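PDB 1VBK: THUMP domain-containing protein from Pyrococcus horikoshii, which probably binds ATP and RNA as a ThiI-like protein with a THUMP domain, though its cellular function has not been established. Local coordinates for residues A[65-70]-A[228-233]; A[169-174]-A[299-304]. All blocks are in the same frame, centred on the assembly; numbering follows the deposited sequence.

Contact 1 of 2, residues A[65-70]-A[228-233]; sequences LVRVFG and KRYSYG
The phenol oxygen OH of Y232 is gripped three times: once firmly by R67, once weakly by the same arginine, and once weakly by E37. The firm bond is nearly straight (165°) and runs 2.8 Å from NH1 of R67 to OH of Y232, which sits in the guanidinium plane; NE of R67 reaches the same oxygen only at 3.5 Å. That NE is spent mainly on the carbonyl O of R229, 2.8 Å away and met on a lone pair. Two acceptors along one edge thus fix the rotation of the guanidinium, and the bend at chi3 of R67 (-58°) turns it into place. Over one of its faces lies the guanidinium of R229, centres 4.0 Å apart and planes 28° from parallel, a like-charge stack whose repulsion the nearby E37, a long and weak ion-pair partner of R67, may partly offset. Further back along the side chain, CD of R67 makes a CH-pi contact over the face of Y230, 4.0 Å from the ring centroid. The arginine leaves a type I turn spanning L65 to V68, which follows helix 58-65 of the ferredoxin-like domain, and reaches into the loop between helix 215-228 and strand 239-241 of the parallel sheet in the ThiI-family region. An alanine in place of R67 would probably loosen this interdomain contact, since R229 O and Y232 OH would lose the guanidinium donors of the arginine and Y230 the CD methylene over its face. Deeper in, CE2 of F69 packs 4.1 Å from CB of Y230, and F196 meets both rings edge-to-face. A water bridges the loops, donating to the carbonyl O atoms of R67 and Y230 and accepting from N of F69.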
# COMPACT_ATOMS: atom_id res chain seq x y z
N LEU A 65 -15.53 -17.50 -15.68
CA LEU A 65 -15.68 -17.00 -14.32
C LEU A 65 -15.22 -17.96 -13.23
O LEU A 65 -15.00 -17.55 -12.09
CB LEU A 65 -17.14 -16.56 -14.09
CG LEU A 65 -17.54 -15.41 -15.02
CD1 LEU A 65 -18.89 -14.85 -14.60
CD2 LEU A 65 -16.48 -14.31 -14.98
N VAL A 66 -15.09 -19.24 -13.56
CA VAL A 66 -14.61 -20.21 -12.59
C VAL A 66 -13.21 -19.78 -12.12
O VAL A 66 -12.81 -20.09 -11.00
CB VAL A 66 -14.50 -21.64 -13.20
CG1 VAL A 66 -13.81 -22.57 -12.22
CG2 VAL A 66 -15.88 -22.17 -13.53
N ARG A 67 -12.49 -19.07 -12.98
CA ARG A 67 -11.13 -18.65 -12.64
C ARG A 67 -11.02 -17.30 -11.93
O ARG A 67 -9.91 -16.78 -11.75
CB ARG A 67 -10.25 -18.63 -13.89
CG ARG A 67 -10.10 -20.01 -14.56
CD ARG A 67 -8.98 -20.00 -15.59
NE ARG A 67 -9.19 -19.00 -16.63
CZ ARG A 67 -10.02 -19.14 -17.66
NH1 ARG A 67 -10.14 -18.17 -18.55
NH2 ARG A 67 -10.71 -20.26 -17.80
N VAL A 68 -12.15 -16.74 -11.54
CA VAL A 68 -12.18 -15.45 -10.85
C VAL A 68 -12.32 -15.64 -9.34
O VAL A 68 -13.36 -16.09 -8.85
CB VAL A 68 -13.36 -14.59 -11.37
CG1 VAL A 68 -13.45 -13.27 -10.59
CG2 VAL A 68 -13.16 -14.31 -12.86
N PHE A 69 -11.27 -15.29 -8.60
CA PHE A 69 -11.29 -15.45 -7.15
C PHE A 69 -12.37 -14.61 -6.47
O PHE A 69 -12.70 -13.51 -6.92
CB PHE A 69 -9.92 -15.12 -6.56
CG PHE A 69 -8.82 -16.02 -7.05
CD1 PHE A 69 -8.93 -17.41 -6.92
CD2 PHE A 69 -7.68 -15.49 -7.65
CE1 PHE A 69 -7.92 -18.25 -7.38
CE2 PHE A 69 -6.66 -16.33 -8.12
CZ PHE A 69 -6.78 -17.71 -7.98
N GLY A 70 -12.91 -15.13 -5.37
CA GLY A 70 -13.95 -14.41 -4.65
C GLY A 70 -15.33 -14.97 -4.97
O GLY A 70 -16.31 -14.64 -4.30
N LYS A 228 -1.51 -16.00 -15.41
CA LYS A 228 -2.29 -14.89 -15.95
C LYS A 228 -3.77 -15.22 -16.08
O LYS A 228 -4.62 -14.34 -15.93
CB LYS A 228 -1.73 -14.45 -17.31
CG LYS A 228 -1.93 -12.97 -17.58
CD LYS A 228 -1.35 -12.54 -18.91
CE LYS A 228 -1.38 -11.02 -19.04
NZ LYS A 228 -2.71 -10.45 -18.67
N ARG A 229 -4.08 -16.49 -16.35
CA ARG A 229 -5.47 -16.93 -16.52
C ARG A 229 -6.26 -16.90 -15.22
O ARG A 229 -7.43 -17.29 -15.19
CB ARG A 229 -5.50 -18.36 -17.08
CG ARG A 229 -4.78 -18.51 -18.40
CD ARG A 229 -4.77 -19.97 -18.86
NE ARG A 229 -6.12 -20.49 -19.10
CZ ARG A 229 -6.74 -21.37 -18.32
NH1 ARG A 229 -6.14 -21.83 -17.23
NH2 ARG A 229 -7.95 -21.80 -18.63
N TYR A 230 -5.61 -16.45 -14.15
CA TYR A 230 -6.23 -16.37 -12.82
C TYR A 230 -5.96 -15.00 -12.20
O TYR A 230 -6.14 -14.82 -11.01
CB TYR A 230 -5.63 -17.44 -11.91
CG TYR A 230 -6.04 -18.86 -12.22
CD1 TYR A 230 -7.23 -19.38 -11.71
CD2 TYR A 230 -5.25 -19.68 -13.01
CE1 TYR A 230 -7.62 -20.69 -11.99
CE2 TYR A 230 -5.63 -20.99 -13.30
CZ TYR A 230 -6.81 -21.49 -12.78
OH TYR A 230 -7.20 -22.78 -13.06
N SER A 231 -5.52 -14.05 -13.02
CA SER A 231 -5.17 -12.73 -12.50
C SER A 231 -6.02 -11.55 -12.95
O SER A 231 -5.60 -10.40 -12.83
CB SER A 231 -3.71 -12.43 -12.84
OG SER A 231 -3.56 -12.22 -14.23
N TYR A 232 -7.22 -11.82 -13.46
CA TYR A 232 -8.09 -10.74 -13.92
C TYR A 232 -8.28 -9.70 -12.82
O TYR A 232 -8.62 -10.02 -11.68
CB TYR A 232 -9.43 -11.31 -14.36
CG TYR A 232 -9.28 -12.49 -15.29
CD1 TYR A 232 -9.55 -13.79 -14.85
CD2 TYR A 232 -8.85 -12.32 -16.60
CE1 TYR A 232 -9.39 -14.89 -15.69
CE2 TYR A 232 -8.68 -13.42 -17.46
CZ TYR A 232 -8.95 -14.69 -16.99
OH TYR A 232 -8.80 -15.78 -17.82
N GLY A 233 -8.04 -8.43 -13.17
CA GLY A 233 -8.18 -7.36 -12.20
C GLY A 233 -6.85 -6.69 -11.91
O GLY A 233 -6.80 -5.61 -11.33
O HOH W 1 -8.83 -14.66 -10.53

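Contact 2 of 2, residues A[169-174]-A[299-304]; sequences KGWGGL and KSVKER
R304 leaves its helix fully stretched, CG anti to the backbone N (chi1 -180°) and the chain extended as far as NE, so that its guanidinium is carried out to the loop. W171 swings its indole to meet it with chi1 at -90°, rotated some way from the staggered position, and the two side chains approach tip to tip with their planes 21° apart. Along this overlap the arginine changes character: its CD lies 3.6 Å from the centroid of the six-membered ring of W171 as a CH-pi contact, while CZ stands almost directly above the five-membered ring, 3.9 Å from its centroid, in a cation-pi stack. The edge of the same guanidinium holds two successive backbone carbonyls. NH2 of R304 donates to O of K169 at 3.0 Å, and NH1 of R304 to O of G170, also at 3.0 Å; NH2 adds a weak bond to the latter oxygen. Both principal bonds are bent, and their donors stand above the carbonyl planes. The partners lie where K169 ends the short strand 168-169 and G170 follows in the loop leading to strand 181-185 of the parallel sheet, so the C-terminal helix 295-305 clasps the crossing between domains. One turn earlier on that helix, V301 sets CG1 3.9 Å from CZ3 of W171; F196 of helix 189-200 touches V301 and meets W171 edge-to-face. The extended K169 runs obliquely past the arginine, its NZ 5.0 Å from NH1 of R304, so that two like charges lie near each other without touching.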
# COMPACT_ATOMS: atom_id res chain seq x y z
N LYS A 169 -18.78 -24.95 -8.90
CA LYS A 169 -18.02 -24.50 -7.74
C LYS A 169 -16.88 -23.56 -8.17
O LYS A 169 -16.10 -23.89 -9.06
CB LYS A 169 -17.46 -25.72 -7.00
CG LYS A 169 -16.72 -25.41 -5.70
CD LYS A 169 -16.26 -26.70 -5.02
CE LYS A 169 -15.51 -26.42 -3.73
NZ LYS A 169 -15.06 -27.68 -3.07
N GLY A 170 -16.82 -22.39 -7.54
CA GLY A 170 -15.77 -21.44 -7.86
C GLY A 170 -14.56 -21.76 -7.00
O GLY A 170 -14.55 -22.77 -6.30
N TRP A 171 -13.55 -20.90 -7.03
CA TRP A 171 -12.36 -21.12 -6.22
C TRP A 171 -12.47 -20.55 -4.83
O TRP A 171 -11.63 -20.81 -3.98
CB TRP A 171 -11.13 -20.52 -6.90
CG TRP A 171 -10.43 -21.46 -7.82
CD1 TRP A 171 -10.66 -21.63 -9.15
CD2 TRP A 171 -9.41 -22.39 -7.46
NE1 TRP A 171 -9.83 -22.61 -9.65
CE2 TRP A 171 -9.06 -23.10 -8.64
CE3 TRP A 171 -8.76 -22.71 -6.26
CZ2 TRP A 171 -8.08 -24.09 -8.65
CZ3 TRP A 171 -7.78 -23.70 -6.27
CH2 TRP A 171 -7.45 -24.38 -7.46
N GLY A 172 -13.52 -19.77 -4.59
CA GLY A 172 -13.67 -19.15 -3.29
C GLY A 172 -12.59 -18.09 -3.18
O GLY A 172 -12.22 -17.47 -4.18
N GLY A 173 -12.08 -17.87 -1.97
CA GLY A 173 -11.05 -16.86 -1.79
C GLY A 173 -11.64 -15.46 -1.77
O GLY A 173 -12.81 -15.27 -1.44
N LEU A 174 -10.83 -14.46 -2.14
CA LEU A 174 -11.28 -13.07 -2.15
C LEU A 174 -10.94 -12.42 -3.49
O LEU A 174 -9.96 -12.79 -4.13
CB LEU A 174 -10.61 -12.31 -1.00
CG LEU A 174 -10.93 -12.84 0.41
CD1 LEU A 174 -10.02 -12.18 1.43
CD2 LEU A 174 -12.40 -12.56 0.75
N LYS A 299 -2.25 -28.98 -0.48
CA LYS A 299 -2.42 -30.19 -1.27
C LYS A 299 -3.73 -30.13 -2.05
O LYS A 299 -3.78 -30.48 -3.22
CB LYS A 299 -2.44 -31.43 -0.35
CG LYS A 299 -1.22 -31.56 0.56
CD LYS A 299 0.07 -31.76 -0.23
CE LYS A 299 0.07 -33.09 -0.96
NZ LYS A 299 1.36 -33.31 -1.67
N SER A 300 -4.79 -29.66 -1.39
CA SER A 300 -6.09 -29.56 -2.04
C SER A 300 -6.01 -28.63 -3.25
O SER A 300 -6.56 -28.93 -4.31
CB SER A 300 -7.15 -29.04 -1.05
OG SER A 300 -6.94 -27.67 -0.75
N VAL A 301 -5.31 -27.51 -3.10
CA VAL A 301 -5.16 -26.57 -4.20
C VAL A 301 -4.41 -27.23 -5.34
O VAL A 301 -4.84 -27.18 -6.49
CB VAL A 301 -4.39 -25.31 -3.77
CG1 VAL A 301 -4.15 -24.41 -4.97
CG2 VAL A 301 -5.18 -24.57 -2.70
N LYS A 302 -3.28 -27.86 -5.02
CA LYS A 302 -2.48 -28.54 -6.03
C LYS A 302 -3.33 -29.60 -6.74
O LYS A 302 -3.27 -29.74 -7.96
CB LYS A 302 -1.26 -29.19 -5.38
CG LYS A 302 -0.36 -28.20 -4.63
CD LYS A 302 0.78 -28.90 -3.90
CE LYS A 302 1.76 -29.53 -4.87
NZ LYS A 302 2.88 -30.20 -4.14
N GLU A 303 -4.11 -30.33 -5.96
CA GLU A 303 -4.96 -31.38 -6.51
C GLU A 303 -5.97 -30.82 -7.51
O GLU A 303 -6.15 -31.38 -8.59
CB GLU A 303 -5.72 -32.10 -5.38
CG GLU A 303 -6.68 -33.17 -5.87
CD GLU A 303 -7.37 -33.90 -4.74
OE1 GLU A 303 -6.66 -34.47 -3.88
OE2 GLU A 303 -8.62 -33.91 -4.70
N ARG A 304 -6.62 -29.73 -7.15
CA ARG A 304 -7.60 -29.13 -8.05
C ARG A 304 -6.94 -28.60 -9.32
O ARG A 304 -7.54 -28.64 -10.39
CB ARG A 304 -8.36 -28.00 -7.34
CG ARG A 304 -9.40 -27.33 -8.22
CD ARG A 304 -10.37 -26.46 -7.43
NE ARG A 304 -11.30 -25.78 -8.32
CZ ARG A 304 -12.40 -25.13 -7.93
NH1 ARG A 304 -12.71 -25.07 -6.64
NH2 ARG A 304 -13.18 -24.55 -8.83

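How the contacts relate
From the N terminus the chain builds most of the ferredoxin-like domain before reaching 65-70, passes through the THUMP region to return at 169-174, enters the parallel-sheet domain at strand 181-185, reaches 228-233 after helix 215-228 and, in its last helix 295-305, comes to 299-304. Contact 1 closes a loop over the first and third of these segments and contact 2 one over the second and fourth, so the two closures cross rather than nest. They meet where the ferredoxin-like domain, the linker and the parallel-sheet domain converge: N of G70 probably hydrogen-bonds to O of G172, and NE1 of W171 packs against CE1 of Y230.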